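Local coordinates for tRNA (adenine(22)-N(1))-methyltransferase (Bacillus subtilis, PDB 6Q56), which catalyses the S-adenosyl-L-methionine-dependent methylation of N1 of adenosine 22 in tRNA, at residues H128-L133 and S152-V157; E143-E148 and L191-Q196; Y16-A21 and A88-I93; Q199-I204 and A225-L230. The protein carries 2 engineered substitutions. One frame throughout, in Å; residues are numbered along the deposited sequence.

Contact 1: residues H128-L133 and S152-V157; sequences HIREWL and SYEVLV. Engineered in segment 152-157: Ser-152 (natural residue Cys). With NI (nickel (II) ion), chain E.
Leu-156, on strand 151-159, pushes its branched end against Arg-130 and Ile-129 of helix 127-135, packing a helix on the central sheet of a Rossmann-like methyltransferase fold. The axes of segments 128-133 and 152-157 run 8° from parallel, 10.5 Å apart at their closest. One methyl does most of the touching: Leu-156 CD2 meets Arg-130 CG at 3.7 Å and lies over one face of the guanidinium, 3.8 Å above its plane and toward the rim. The two side chains cross at about a right angle; the arginine, extended from CG to NE (chi2 -172°), carries its guanidinium to the leucine. Ile-129 adds its CG2 branch, 4.0 Å from the same CD2. At the guanidinium edge, near its plane, stands Glu-154, with OE2 4.2 Å from NH2, too far for a salt bridge; a water accepts from Arg-130 NH1 at 3.0 Å and also sits doubtfully close to that OE2. The stronger ionic partner is Glu-143, which takes NE in a salt bridge, and Met-176 O accepts from NH1, so several partners fix the plane of this buried group. A leucine in place of Arg-130 would probably leave Glu-143 without its counter-charge and the water without its donor. Two residues before Arg-130, His-128 NE2 lies 1.9 Å from a nickel ion, which His-125 ND1 and a water also bind.

Contact 2: residues E143-E148 and L191-Q196; sequences EVILEE and LKKWTQ
The edge strand of the methyltransferase sheet, 139-148, meets the first helix of the C-terminal helical hairpin, 188-210, through two pairs of side chains: Ile-145 with Lys-193 and Glu-147 with Lys-192. In the first pair only carbon touches carbon. The CD1 methyl of Ile-145 lies 3.7 Å from CD of Lys-193, and the two chains cross obliquely. Further along the same lysine, CE sits over one face of the Trp-194 ring, 3.5 Å above its plane and offset toward the rim, and the same CE also packs against OE2 of Glu-154 on the neighbouring strand. Ile-145 is further bounded by Leu-182 of helix 180-185, and its carbonyl accepts a bond from Asn-187 ND2. The second pair is ionic. Glu-147 has CG between its backbone N and carbonyl carbon (chi1 84°), and its extended chain brings the carboxylate to Lys-192, whose own chain bends at chi3. The two cross at about a right angle; NZ is 3.3 Å from OE1, a salt bridge with a weak hydrogen bond, and 3.7 Å from OE2. A lysine methylene thus covers part of the buried isoleucine, whereas the charges pair at the more exposed margin, where a long, weak bond probably adds only a modest, solvent-screened attraction between sheet and helix.

Contact 3: residues Y16-A21 and A88-I93; sequences YIPNGA and ADAITI
Pro-18 and Ala-21, the first and last residues of a type II beta turn, face Asp-89, just before strand 90-96, and Ala-90, its first residue. All the direct touching is apolar. CD of the Pro-18 ring comes within 3.6 Å of the Ala-90 methyl, and the same methyl lies 4.4 Å from CB of Ala-21. Asp-89 takes part with its CB alone, 4.1 Å from Ala-21 CB; its carboxylate carbon CG stands further off, 5.0 Å from Ala-21 CB. Such short side chains let the turn come close, with the CA atoms of Ala-21 and Asp-89 5.5 Å apart. Within the turn Gly-20 takes up a positive phi of 60°, as expected at the third position of a type II turn, where glycine is common. No hydrogen bond links the two segments; the polar ties run to third parties. Backbone bonds join Asp-89 and Ala-90 to Val-22, and Tyr-16 OH bonds to Asp-142. The turn leads from helix 8-14 into strand 21-26, laid against the entrance of its parallel neighbour 90-96, which is flanked on its other edge by strand 117-122, while helix 98-107 covers Ile-93 further along.

Contact 4: residues Q199-I204 and A225-L230; sequences QHTQSI and ADRMEL
Thr-201 and Met-228 slide past each other in opposite directions, the threonine methyl CG2 pressed to 3.3 Å from Met-228 CG, tighter than ordinary van der Waals contact. Beyond CG the methionine turns: its bend at chi3 (53°) brings CE over to Gln-202, where it lies 3.4 Å from CG, with SD 3.8 Å from the same carbon and the two chains set aslant. These side chains interlock the two antiparallel helices of the C-terminal hairpin, 188-210 and 215-234; the axes of segments 199-204 and 225-230 cross at -152° and approach to 9.5 Å. An alanine at Met-228 is likely to open a gap beside Gln-202 and Thr-201 and deprive Leu-198 and Tyr-205 of a neighbour. Arg-227 meets the other branch of Thr-201 at about a right angle, CG lying 3.9 Å from OG1. That hydroxyl is hydrogen-bonded to Glu-197 O, one turn back on its own helix, while the arginine chain, bent at chi2 and chi3, rests against Glu-197 and Leu-177.

Overall arrangement
Contact 3 comes first along the chain, contacts 1 and 2 follow with their segments interleaved, and contact 4 closes the series. Contacts 1, 2 and 3 all reach the central mixed sheet: contact 3 at the parallel strand 90-96, contacts 1 and 2 on the adjacent antiparallel strands 151-159 and 139-148. Contacts 1 and 2, centres about 13 Å apart, touch directly, for instance where Tyr-153 N probably bonds to Leu-146 O; contact 1 also meets contact 3 where Val-157 packs on Tyr-16. Helix 188-210 carries contact 2 on to contact 4, about 17 Å between centres, so the sheet edge is tied to the C-terminal hairpin. Contacts 3 and 4, about 37 Å between centres, lie on opposite sides of the chain's centre.

Contact 1: residues H128-L133 and S152-V157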
loop_
_atom_site.group_PDB
_atom_site.type_symbol
_atom_site.label_atom_id
_atom_site.label_comp_id
_atom_site.label_asym_id
_atom_site.label_seq_id
_atom_site.Cartn_x
_atom_site.Cartn_y
_atom_site.Cartn_z
ATOM N N HIS A 128 5.353 -0.045 -7.151
ATOM C CA HIS A 128 4.303 -0.208 -8.145
ATOM C C HIS A 128 3.128 0.715 -7.843
ATOM O O HIS A 128 2.456 1.193 -8.742
ATOM C CB HIS A 128 3.812 -1.653 -8.194
ATOM C CG HIS A 128 4.877 -2.653 -8.505
ATOM N ND1 HIS A 128 5.589 -2.644 -9.681
ATOM C CD2 HIS A 128 5.329 -3.716 -7.802
ATOM C CE1 HIS A 128 6.446 -3.647 -9.683
ATOM N NE2 HIS A 128 6.310 -4.314 -8.553
ATOM N N ILE A 129 2.885 0.949 -6.563
ATOM C CA ILE A 129 1.798 1.803 -6.138
ATOM C C ILE A 129 2.137 3.258 -6.402
ATOM O O ILE A 129 1.302 4.013 -6.871
ATOM C CB ILE A 129 1.479 1.612 -4.649
ATOM C CG1 ILE A 129 1.004 0.188 -4.393
ATOM C CG2 ILE A 129 0.417 2.586 -4.199
ATOM C CD1 ILE A 129 0.678 -0.084 -2.951
ATOM N N ARG A 130 3.369 3.646 -6.100
ATOM C CA ARG A 130 3.794 5.018 -6.313
ATOM C C ARG A 130 3.773 5.366 -7.796
ATOM O O ARG A 130 3.374 6.455 -8.176
ATOM C CB ARG A 130 5.169 5.270 -5.706
ATOM C CG ARG A 130 5.172 5.227 -4.191
ATOM C CD ARG A 130 6.499 5.664 -3.603
ATOM N NE ARG A 130 6.599 5.338 -2.191
ATOM C CZ ARG A 130 7.057 4.187 -1.722
ATOM N NH1 ARG A 130 7.460 3.244 -2.549
ATOM N NH2 ARG A 130 7.106 3.979 -0.425
ATOM N N GLU A 131 4.191 4.431 -8.632
ATOM C CA GLU A 131 4.196 4.663 -10.063
ATOM C C GLU A 131 2.770 4.860 -10.552
ATOM O O GLU A 131 2.504 5.738 -11.351
ATOM C CB GLU A 131 4.877 3.515 -10.799
ATOM C CG GLU A 131 6.383 3.489 -10.614
ATOM C CD GLU A 131 7.054 2.361 -11.364
ATOM O OE1 GLU A 131 6.347 1.479 -11.854
ATOM O OE2 GLU A 131 8.291 2.356 -11.456
ATOM N N TRP A 132 1.855 4.039 -10.060
ATOM C CA TRP A 132 0.461 4.150 -10.449
ATOM C C TRP A 132 -0.135 5.460 -9.950
ATOM O O TRP A 132 -0.823 6.144 -10.680
ATOM C CB TRP A 132 -0.352 2.977 -9.919
ATOM C CG TRP A 132 -1.743 3.012 -10.389
ATOM C CD1 TRP A 132 -2.226 2.485 -11.537
ATOM C CD2 TRP A 132 -2.843 3.638 -9.740
ATOM N NE1 TRP A 132 -3.563 2.730 -11.643
ATOM C CE2 TRP A 132 -3.968 3.441 -10.548
ATOM C CE3 TRP A 132 -2.988 4.343 -8.549
ATOM C CZ2 TRP A 132 -5.218 3.920 -10.205
ATOM C CZ3 TRP A 132 -4.226 4.816 -8.213
ATOM C CH2 TRP A 132 -5.325 4.603 -9.035
ATOM N N LEU A 133 0.139 5.796 -8.699
ATOM C CA LEU A 133 -0.368 7.021 -8.104
ATOM C C LEU A 133 0.075 8.249 -8.885
ATOM O O LEU A 133 -0.718 9.134 -9.172
ATOM C CB LEU A 133 0.115 7.160 -6.664
ATOM C CG LEU A 133 -0.527 6.259 -5.628
ATOM C CD1 LEU A 133 0.108 6.517 -4.281
ATOM C CD2 LEU A 133 -2.024 6.474 -5.568
ATOM N N SER A 152 8.822 -5.843 8.168
ATOM C CA SER A 152 8.620 -4.437 7.885
ATOM C C SER A 152 7.414 -4.275 6.977
ATOM O O SER A 152 7.168 -5.090 6.100
ATOM C CB SER A 152 9.861 -3.828 7.248
ATOM O OG SER A 152 10.019 -4.274 5.924
ATOM N N TYR A 153 6.657 -3.215 7.198
ATOM C CA TYR A 153 5.481 -2.965 6.404
ATOM C C TYR A 153 5.363 -1.483 6.148
ATOM O O TYR A 153 5.640 -0.673 7.017
ATOM C CB TYR A 153 4.235 -3.493 7.110
ATOM C CG TYR A 153 3.905 -2.767 8.388
ATOM C CD1 TYR A 153 3.152 -1.606 8.372
ATOM C CD2 TYR A 153 4.347 -3.239 9.612
ATOM C CE1 TYR A 153 2.850 -0.938 9.538
ATOM C CE2 TYR A 153 4.049 -2.574 10.785
ATOM C CZ TYR A 153 3.303 -1.427 10.740
ATOM O OH TYR A 153 3.004 -0.769 11.895
ATOM N N GLU A 154 4.960 -1.145 4.936
ATOM C CA GLU A 154 4.794 0.231 4.539
ATOM C C GLU A 154 3.327 0.563 4.373
ATOM O O GLU A 154 2.521 -0.297 4.056
ATOM C CB GLU A 154 5.502 0.478 3.220
ATOM C CG GLU A 154 7.008 0.483 3.310
ATOM C CD GLU A 154 7.653 0.116 1.999
ATOM O OE1 GLU A 154 7.103 -0.746 1.300
ATOM O OE2 GLU A 154 8.705 0.682 1.676
ATOM N N VAL A 155 2.997 1.826 4.584
ATOM C CA VAL A 155 1.637 2.303 4.440
ATOM C C VAL A 155 1.688 3.621 3.690
ATOM O O VAL A 155 2.321 4.570 4.126
ATOM C CB VAL A 155 0.944 2.492 5.796
ATOM C CG1 VAL A 155 -0.427 3.111 5.609
ATOM C CG2 VAL A 155 0.824 1.167 6.513
ATOM N N LEU A 156 1.023 3.659 2.547
ATOM C CA LEU A 156 0.999 4.846 1.715
ATOM C C LEU A 156 -0.364 5.502 1.756
ATOM O O LEU A 156 -1.384 4.842 1.663
ATOM C CB LEU A 156 1.363 4.493 0.276
ATOM C CG LEU A 156 2.831 4.184 0.002
ATOM C CD1 LEU A 156 3.327 3.032 0.855
ATOM C CD2 LEU A 156 3.039 3.891 -1.466
ATOM N N VAL A 157 -0.369 6.816 1.890
ATOM C CA VAL A 157 -1.600 7.569 1.942
ATOM C C VAL A 157 -1.597 8.583 0.830
ATOM O O VAL A 157 -0.667 9.361 0.697
ATOM C CB VAL A 157 -1.757 8.298 3.274
ATOM C CG1 VAL A 157 -3.036 9.108 3.279
ATOM C CG2 VAL A 157 -1.712 7.309 4.419
HETATM NI NI NI E . 6.782 -6.008 -7.724
HETATM O O HOH W 1 9.041 1.624 -0.639
HETATM O O HOH W 2 7.945 -6.276 -9.187
#

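Contact 2: residues E143-E148 and L191-Q196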
loop_
_atom_site.group_PDB
_atom_site.type_symbol
_atom_site.label_atom_id
_atom_site.label_comp_id
_atom_site.label_asym_id
_atom_site.label_seq_id
_atom_site.Cartn_x
_atom_site.Cartn_y
_atom_site.Cartn_z
ATOM N N GLU A 143 3.448 8.813 4.436
ATOM C CA GLU A 143 3.957 7.466 4.364
ATOM C C GLU A 143 4.513 7.091 5.711
ATOM O O GLU A 143 5.050 7.927 6.419
ATOM C CB GLU A 143 5.121 7.370 3.391
ATOM C CG GLU A 143 4.807 7.555 1.929
ATOM C CD GLU A 143 6.055 7.441 1.081
ATOM O OE1 GLU A 143 7.064 8.079 1.417
ATOM O OE2 GLU A 143 6.025 6.706 0.090
ATOM N N VAL A 144 4.398 5.824 6.056
ATOM C CA VAL A 144 4.954 5.329 7.292
ATOM C C VAL A 144 5.548 3.964 7.014
ATOM O O VAL A 144 5.033 3.207 6.207
ATOM C CB VAL A 144 3.914 5.217 8.426
ATOM C CG1 VAL A 144 2.756 4.344 8.016
ATOM C CG2 VAL A 144 4.553 4.633 9.668
ATOM N N ILE A 145 6.644 3.659 7.680
ATOM C CA ILE A 145 7.258 2.359 7.547
ATOM C C ILE A 145 7.567 1.913 8.952
ATOM O O ILE A 145 8.258 2.593 9.695
ATOM C CB ILE A 145 8.523 2.321 6.683
ATOM C CG1 ILE A 145 8.955 0.864 6.515
ATOM C CG2 ILE A 145 9.632 3.131 7.318
ATOM C CD1 ILE A 145 10.025 0.621 5.483
ATOM N N LEU A 146 7.025 0.765 9.311
ATOM C CA LEU A 146 7.210 0.218 10.629
ATOM C C LEU A 146 7.439 -1.263 10.513
ATOM O O LEU A 146 7.282 -1.834 9.449
ATOM C CB LEU A 146 5.951 0.461 11.452
ATOM C CG LEU A 146 5.533 1.921 11.576
ATOM C CD1 LEU A 146 4.070 2.047 11.951
ATOM C CD2 LEU A 146 6.408 2.652 12.577
ATOM N N GLU A 147 7.796 -1.894 11.618
ATOM C CA GLU A 147 7.974 -3.330 11.599
ATOM C C GLU A 147 7.089 -3.945 12.670
ATOM O O GLU A 147 6.790 -3.325 13.685
ATOM C CB GLU A 147 9.441 -3.736 11.742
ATOM C CG GLU A 147 9.976 -3.817 13.151
ATOM C CD GLU A 147 11.451 -4.167 13.171
ATOM O OE1 GLU A 147 11.964 -4.627 12.134
ATOM O OE2 GLU A 147 12.098 -3.978 14.220
ATOM N N GLU A 148 6.654 -5.165 12.410
ATOM C CA GLU A 148 5.810 -5.890 13.330
ATOM C C GLU A 148 6.151 -7.356 13.231
ATOM O O GLU A 148 6.116 -7.933 12.154
ATOM C CB GLU A 148 4.336 -5.682 13.000
ATOM C CG GLU A 148 3.392 -6.350 13.978
ATOM C CD GLU A 148 1.953 -5.914 13.806
ATOM O OE1 GLU A 148 1.633 -5.295 12.778
ATOM O OE2 GLU A 148 1.141 -6.197 14.698
ATOM N N LEU A 191 16.110 2.405 7.017
ATOM C CA LEU A 191 17.519 2.185 6.725
ATOM C C LEU A 191 17.834 0.703 6.654
ATOM O O LEU A 191 18.482 0.245 5.734
ATOM C CB LEU A 191 18.398 2.846 7.782
ATOM C CG LEU A 191 18.494 4.364 7.716
ATOM C CD1 LEU A 191 19.273 4.887 8.902
ATOM C CD2 LEU A 191 19.132 4.812 6.418
ATOM N N LYS A 192 17.361 -0.036 7.642
ATOM C CA LYS A 192 17.585 -1.469 7.708
ATOM C C LYS A 192 17.037 -2.169 6.472
ATOM O O LYS A 192 17.696 -3.010 5.887
ATOM C CB LYS A 192 16.954 -2.047 8.975
ATOM C CG LYS A 192 16.981 -3.556 9.059
ATOM C CD LYS A 192 16.861 -4.039 10.490
ATOM C CE LYS A 192 15.555 -3.612 11.122
ATOM N NZ LYS A 192 15.243 -4.382 12.349
ATOM N N LYS A 193 15.825 -1.808 6.077
ATOM C CA LYS A 193 15.197 -2.419 4.918
ATOM C C LYS A 193 15.958 -2.159 3.635
ATOM O O LYS A 193 16.153 -3.053 2.837
ATOM C CB LYS A 193 13.768 -1.916 4.755
ATOM C CG LYS A 193 13.114 -2.328 3.445
ATOM C CD LYS A 193 11.654 -1.924 3.383
ATOM C CE LYS A 193 11.078 -2.078 1.988
ATOM N NZ LYS A 193 10.659 -3.463 1.667
ATOM N N TRP A 194 16.375 -0.925 3.432
ATOM C CA TRP A 194 17.068 -0.578 2.210
ATOM C C TRP A 194 18.543 -0.922 2.235
ATOM O O TRP A 194 19.118 -1.226 1.209
ATOM C CB TRP A 194 16.795 0.881 1.865
ATOM C CG TRP A 194 15.357 1.045 1.569
ATOM C CD1 TRP A 194 14.438 1.732 2.294
ATOM C CD2 TRP A 194 14.647 0.440 0.491
ATOM N NE1 TRP A 194 13.200 1.613 1.715
ATOM C CE2 TRP A 194 13.305 0.820 0.608
ATOM C CE3 TRP A 194 15.024 -0.380 -0.569
ATOM C CZ2 TRP A 194 12.344 0.417 -0.294
ATOM C CZ3 TRP A 194 14.072 -0.780 -1.456
ATOM C CH2 TRP A 194 12.746 -0.385 -1.319
ATOM N N THR A 195 19.145 -0.894 3.410
ATOM C CA THR A 195 20.541 -1.251 3.534
ATOM C C THR A 195 20.681 -2.718 3.158
ATOM O O THR A 195 21.592 -3.095 2.446
ATOM C CB THR A 195 21.058 -1.014 4.955
ATOM O OG1 THR A 195 21.136 0.390 5.204
ATOM C CG2 THR A 195 22.429 -1.631 5.138
ATOM N N GLN A 196 19.756 -3.539 3.630
ATOM C CA GLN A 196 19.769 -4.957 3.326
ATOM C C GLN A 196 19.477 -5.175 1.848
ATOM O O GLN A 196 20.083 -6.024 1.214
ATOM C CB GLN A 196 18.756 -5.714 4.193
ATOM C CG GLN A 196 19.146 -5.779 5.663
ATOM C CD GLN A 196 17.986 -6.132 6.576
ATOM O OE1 GLN A 196 16.880 -6.392 6.121
ATOM N NE2 GLN A 196 18.238 -6.128 7.874
#

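Contact 3: residues Y16-A21 and A88-I93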
loop_
_atom_site.group_PDB
_atom_site.type_symbol
_atom_site.label_atom_id
_atom_site.label_comp_id
_atom_site.label_asym_id
_atom_site.label_seq_id
_atom_site.Cartn_x
_atom_site.Cartn_y
_atom_site.Cartn_z
ATOM N N TYR A 16 -5.512 6.710 9.274
ATOM C CA TYR A 16 -5.594 7.639 8.155
ATOM C C TYR A 16 -6.986 7.735 7.578
ATOM O O TYR A 16 -7.200 8.426 6.597
ATOM C CB TYR A 16 -4.604 7.266 7.061
ATOM C CG TYR A 16 -3.181 7.520 7.455
ATOM C CD1 TYR A 16 -2.614 8.771 7.306
ATOM C CD2 TYR A 16 -2.412 6.517 8.006
ATOM C CE1 TYR A 16 -1.313 9.011 7.681
ATOM C CE2 TYR A 16 -1.114 6.747 8.382
ATOM C CZ TYR A 16 -0.568 7.994 8.216
ATOM O OH TYR A 16 0.724 8.213 8.599
ATOM N N ILE A 17 -7.931 7.040 8.187
ATOM C CA ILE A 17 -9.299 7.090 7.722
ATOM C C ILE A 17 -9.863 8.443 8.115
ATOM O O ILE A 17 -9.867 8.796 9.288
ATOM C CB ILE A 17 -10.154 5.988 8.343
ATOM C CG1 ILE A 17 -9.658 4.625 7.889
ATOM C CG2 ILE A 17 -11.606 6.168 7.951
ATOM C CD1 ILE A 17 -10.297 3.484 8.623
ATOM N N PRO A 18 -10.326 9.220 7.153
ATOM C CA PRO A 18 -10.875 10.532 7.492
ATOM C C PRO A 18 -12.109 10.373 8.365
ATOM O O PRO A 18 -12.901 9.478 8.135
ATOM C CB PRO A 18 -11.237 11.129 6.133
ATOM C CG PRO A 18 -10.573 10.265 5.123
ATOM C CD PRO A 18 -10.515 8.911 5.734
ATOM N N ASN A 19 -12.272 11.227 9.361
ATOM C CA ASN A 19 -13.434 11.130 10.232
ATOM C C ASN A 19 -14.741 11.150 9.451
ATOM O O ASN A 19 -14.848 11.801 8.420
ATOM C CB ASN A 19 -13.435 12.261 11.244
ATOM C CG ASN A 19 -12.087 12.462 11.889
ATOM O OD1 ASN A 19 -11.256 11.565 11.897
ATOM N ND2 ASN A 19 -11.866 13.644 12.432
ATOM N N GLY A 20 -15.729 10.420 9.958
ATOM C CA GLY A 20 -17.036 10.341 9.335
ATOM C C GLY A 20 -17.002 9.788 7.933
ATOM O O GLY A 20 -17.997 9.801 7.220
ATOM N N ALA A 21 -15.848 9.295 7.525
ATOM C CA ALA A 21 -15.708 8.766 6.183
ATOM C C ALA A 21 -16.381 7.419 5.983
ATOM O O ALA A 21 -16.534 6.638 6.908
ATOM C CB ALA A 21 -14.238 8.651 5.825
ATOM N N ALA A 88 -17.622 5.395 -1.495
ATOM C CA ALA A 88 -16.696 5.521 -0.382
ATOM C C ALA A 88 -15.836 6.772 -0.458
ATOM O O ALA A 88 -15.518 7.260 -1.529
ATOM C CB ALA A 88 -15.811 4.292 -0.311
ATOM N N ASP A 89 -15.468 7.278 0.707
ATOM C CA ASP A 89 -14.645 8.466 0.814
ATOM C C ASP A 89 -13.195 8.118 1.111
ATOM O O ASP A 89 -12.309 8.948 1.011
ATOM C CB ASP A 89 -15.196 9.354 1.911
ATOM C CG ASP A 89 -16.568 9.863 1.591
ATOM O OD1 ASP A 89 -16.758 10.337 0.459
ATOM O OD2 ASP A 89 -17.456 9.777 2.459
ATOM N N ALA A 90 -12.976 6.872 1.480
ATOM C CA ALA A 90 -11.650 6.384 1.780
ATOM C C ALA A 90 -11.590 4.942 1.346
ATOM O O ALA A 90 -12.555 4.217 1.471
ATOM C CB ALA A 90 -11.355 6.505 3.257
ATOM N N ILE A 91 -10.448 4.530 0.834
ATOM C CA ILE A 91 -10.293 3.168 0.398
ATOM C C ILE A 91 -9.027 2.580 0.970
ATOM O O ILE A 91 -7.950 3.124 0.815
ATOM C CB ILE A 91 -10.266 3.071 -1.126
ATOM C CG1 ILE A 91 -11.550 3.657 -1.701
ATOM C CG2 ILE A 91 -10.094 1.630 -1.554
ATOM C CD1 ILE A 91 -11.736 3.369 -3.161
ATOM N N THR A 92 -9.182 1.450 1.637
ATOM C CA THR A 92 -8.061 0.760 2.233
ATOM C C THR A 92 -7.802 -0.553 1.520
ATOM O O THR A 92 -8.704 -1.343 1.302
ATOM C CB THR A 92 -8.300 0.472 3.725
ATOM O OG1 THR A 92 -9.557 -0.185 3.898
ATOM C CG2 THR A 92 -8.304 1.739 4.522
ATOM N N ILE A 93 -6.544 -0.772 1.174
ATOM C CA ILE A 93 -6.109 -1.995 0.528
ATOM C C ILE A 93 -4.806 -2.387 1.203
ATOM O O ILE A 93 -3.798 -1.719 1.042
ATOM C CB ILE A 93 -5.876 -1.819 -0.975
ATOM C CG1 ILE A 93 -6.967 -0.952 -1.601
ATOM C CG2 ILE A 93 -5.822 -3.175 -1.647
ATOM C CD1 ILE A 93 -6.780 -0.709 -3.080
#

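Contact 4: residues Q199-I204 and A225-L230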
loop_
_atom_site.group_PDB
_atom_site.type_symbol
_atom_site.label_atom_id
_atom_site.label_comp_id
_atom_site.label_asym_id
_atom_site.label_seq_id
_atom_site.Cartn_x
_atom_site.Cartn_y
_atom_site.Cartn_z
ATOM N N GLN A 199 22.559 -4.500 -0.067
ATOM C CA GLN A 199 23.500 -5.584 0.104
ATOM C C GLN A 199 23.081 -6.736 -0.779
ATOM O O GLN A 199 23.912 -7.374 -1.406
ATOM C CB GLN A 199 23.566 -6.027 1.559
ATOM C CG GLN A 199 24.193 -5.000 2.480
ATOM C CD GLN A 199 24.033 -5.348 3.951
ATOM O OE1 GLN A 199 23.385 -6.332 4.305
ATOM N NE2 GLN A 199 24.626 -4.540 4.812
ATOM N N HIS A 200 21.786 -7.001 -0.838
ATOM C CA HIS A 200 21.298 -8.091 -1.659
ATOM C C HIS A 200 21.490 -7.803 -3.140
ATOM O O HIS A 200 21.680 -8.715 -3.927
ATOM C CB HIS A 200 19.835 -8.393 -1.374
ATOM C CG HIS A 200 19.273 -9.471 -2.242
ATOM N ND1 HIS A 200 18.081 -9.342 -2.918
ATOM C CD2 HIS A 200 19.760 -10.689 -2.568
ATOM C CE1 HIS A 200 17.851 -10.440 -3.610
ATOM N NE2 HIS A 200 18.854 -11.273 -3.418
ATOM N N THR A 201 21.440 -6.533 -3.512
ATOM C CA THR A 201 21.622 -6.149 -4.896
ATOM C C THR A 201 23.081 -6.334 -5.282
ATOM O O THR A 201 23.384 -6.863 -6.330
ATOM C CB THR A 201 21.205 -4.692 -5.138
ATOM O OG1 THR A 201 19.798 -4.556 -4.934
ATOM C CG2 THR A 201 21.528 -4.282 -6.539
ATOM N N GLN A 202 23.985 -5.903 -4.417
ATOM C CA GLN A 202 25.409 -6.038 -4.687
ATOM C C GLN A 202 25.815 -7.497 -4.865
ATOM O O GLN A 202 26.634 -7.817 -5.708
ATOM C CB GLN A 202 26.226 -5.408 -3.566
ATOM C CG GLN A 202 25.973 -3.926 -3.413
ATOM C CD GLN A 202 26.492 -3.373 -2.107
ATOM O OE1 GLN A 202 26.455 -4.043 -1.075
ATOM N NE2 GLN A 202 26.969 -2.137 -2.140
ATOM N N SER A 203 25.224 -8.378 -4.078
ATOM C CA SER A 203 25.541 -9.793 -4.164
ATOM C C SER A 203 25.145 -10.358 -5.514
ATOM O O SER A 203 25.823 -11.216 -6.056
ATOM C CB SER A 203 24.854 -10.564 -3.038
ATOM O OG SER A 203 25.312 -10.129 -1.772
ATOM N N ILE A 204 24.041 -9.885 -6.058
ATOM C CA ILE A 204 23.608 -10.370 -7.346
ATOM C C ILE A 204 24.503 -9.773 -8.424
ATOM O O ILE A 204 24.792 -10.413 -9.425
ATOM C CB ILE A 204 22.138 -10.029 -7.617
ATOM C CG1 ILE A 204 21.245 -10.733 -6.609
ATOM C CG2 ILE A 204 21.746 -10.453 -9.015
ATOM C CD1 ILE A 204 19.776 -10.440 -6.795
ATOM N N ALA A 225 23.429 -1.973 -11.002
ATOM C CA ALA A 225 24.249 -0.809 -10.701
ATOM C C ALA A 225 23.356 0.403 -10.485
ATOM O O ALA A 225 23.501 1.113 -9.510
ATOM C CB ALA A 225 25.240 -0.550 -11.819
ATOM N N ASP A 226 22.434 0.635 -11.407
ATOM C CA ASP A 226 21.525 1.761 -11.293
ATOM C C ASP A 226 20.803 1.671 -9.955
ATOM O O ASP A 226 20.678 2.652 -9.241
ATOM C CB ASP A 226 20.523 1.770 -12.446
ATOM C CG ASP A 226 19.619 2.988 -12.429
ATOM O OD1 ASP A 226 20.122 4.117 -12.594
ATOM O OD2 ASP A 226 18.402 2.821 -12.254
ATOM N N ARG A 227 20.349 0.471 -9.621
ATOM C CA ARG A 227 19.649 0.237 -8.368
ATOM C C ARG A 227 20.563 0.508 -7.185
ATOM O O ARG A 227 20.163 1.144 -6.227
ATOM C CB ARG A 227 19.112 -1.189 -8.312
ATOM C CG ARG A 227 18.394 -1.541 -7.024
ATOM C CD ARG A 227 17.201 -0.645 -6.785
ATOM N NE ARG A 227 16.084 -0.946 -7.674
ATOM C CZ ARG A 227 15.121 -1.816 -7.396
ATOM N NH1 ARG A 227 15.134 -2.485 -6.258
ATOM N NH2 ARG A 227 14.148 -2.016 -8.262
ATOM N N MET A 228 21.792 0.016 -7.258
ATOM C CA MET A 228 22.748 0.214 -6.180
ATOM C C MET A 228 23.020 1.689 -5.946
ATOM O O MET A 228 22.955 2.156 -4.825
ATOM C CB MET A 228 24.053 -0.526 -6.468
ATOM C CG MET A 228 23.940 -2.032 -6.350
ATOM S SD MET A 228 25.349 -2.911 -7.035
ATOM C CE MET A 228 26.685 -2.113 -6.170
ATOM N N GLU A 229 23.329 2.421 -7.004
ATOM C CA GLU A 229 23.612 3.839 -6.868
ATOM C C GLU A 229 22.413 4.546 -6.275
ATOM O O GLU A 229 22.548 5.392 -5.401
ATOM C CB GLU A 229 23.973 4.459 -8.215
ATOM C CG GLU A 229 23.968 5.976 -8.220
ATOM C CD GLU A 229 24.991 6.581 -7.283
ATOM O OE1 GLU A 229 26.020 5.938 -7.020
ATOM O OE2 GLU A 229 24.762 7.705 -6.818
ATOM N N LEU A 230 21.242 4.178 -6.767
ATOM C CA LEU A 230 19.987 4.754 -6.306
ATOM C C LEU A 230 19.836 4.577 -4.806
ATOM O O LEU A 230 19.561 5.525 -4.078
ATOM C CB LEU A 230 18.814 4.088 -7.014
ATOM C CG LEU A 230 17.490 4.826 -6.944
ATOM C CD1 LEU A 230 16.524 4.260 -7.961
ATOM C CD2 LEU A 230 16.913 4.748 -5.545
#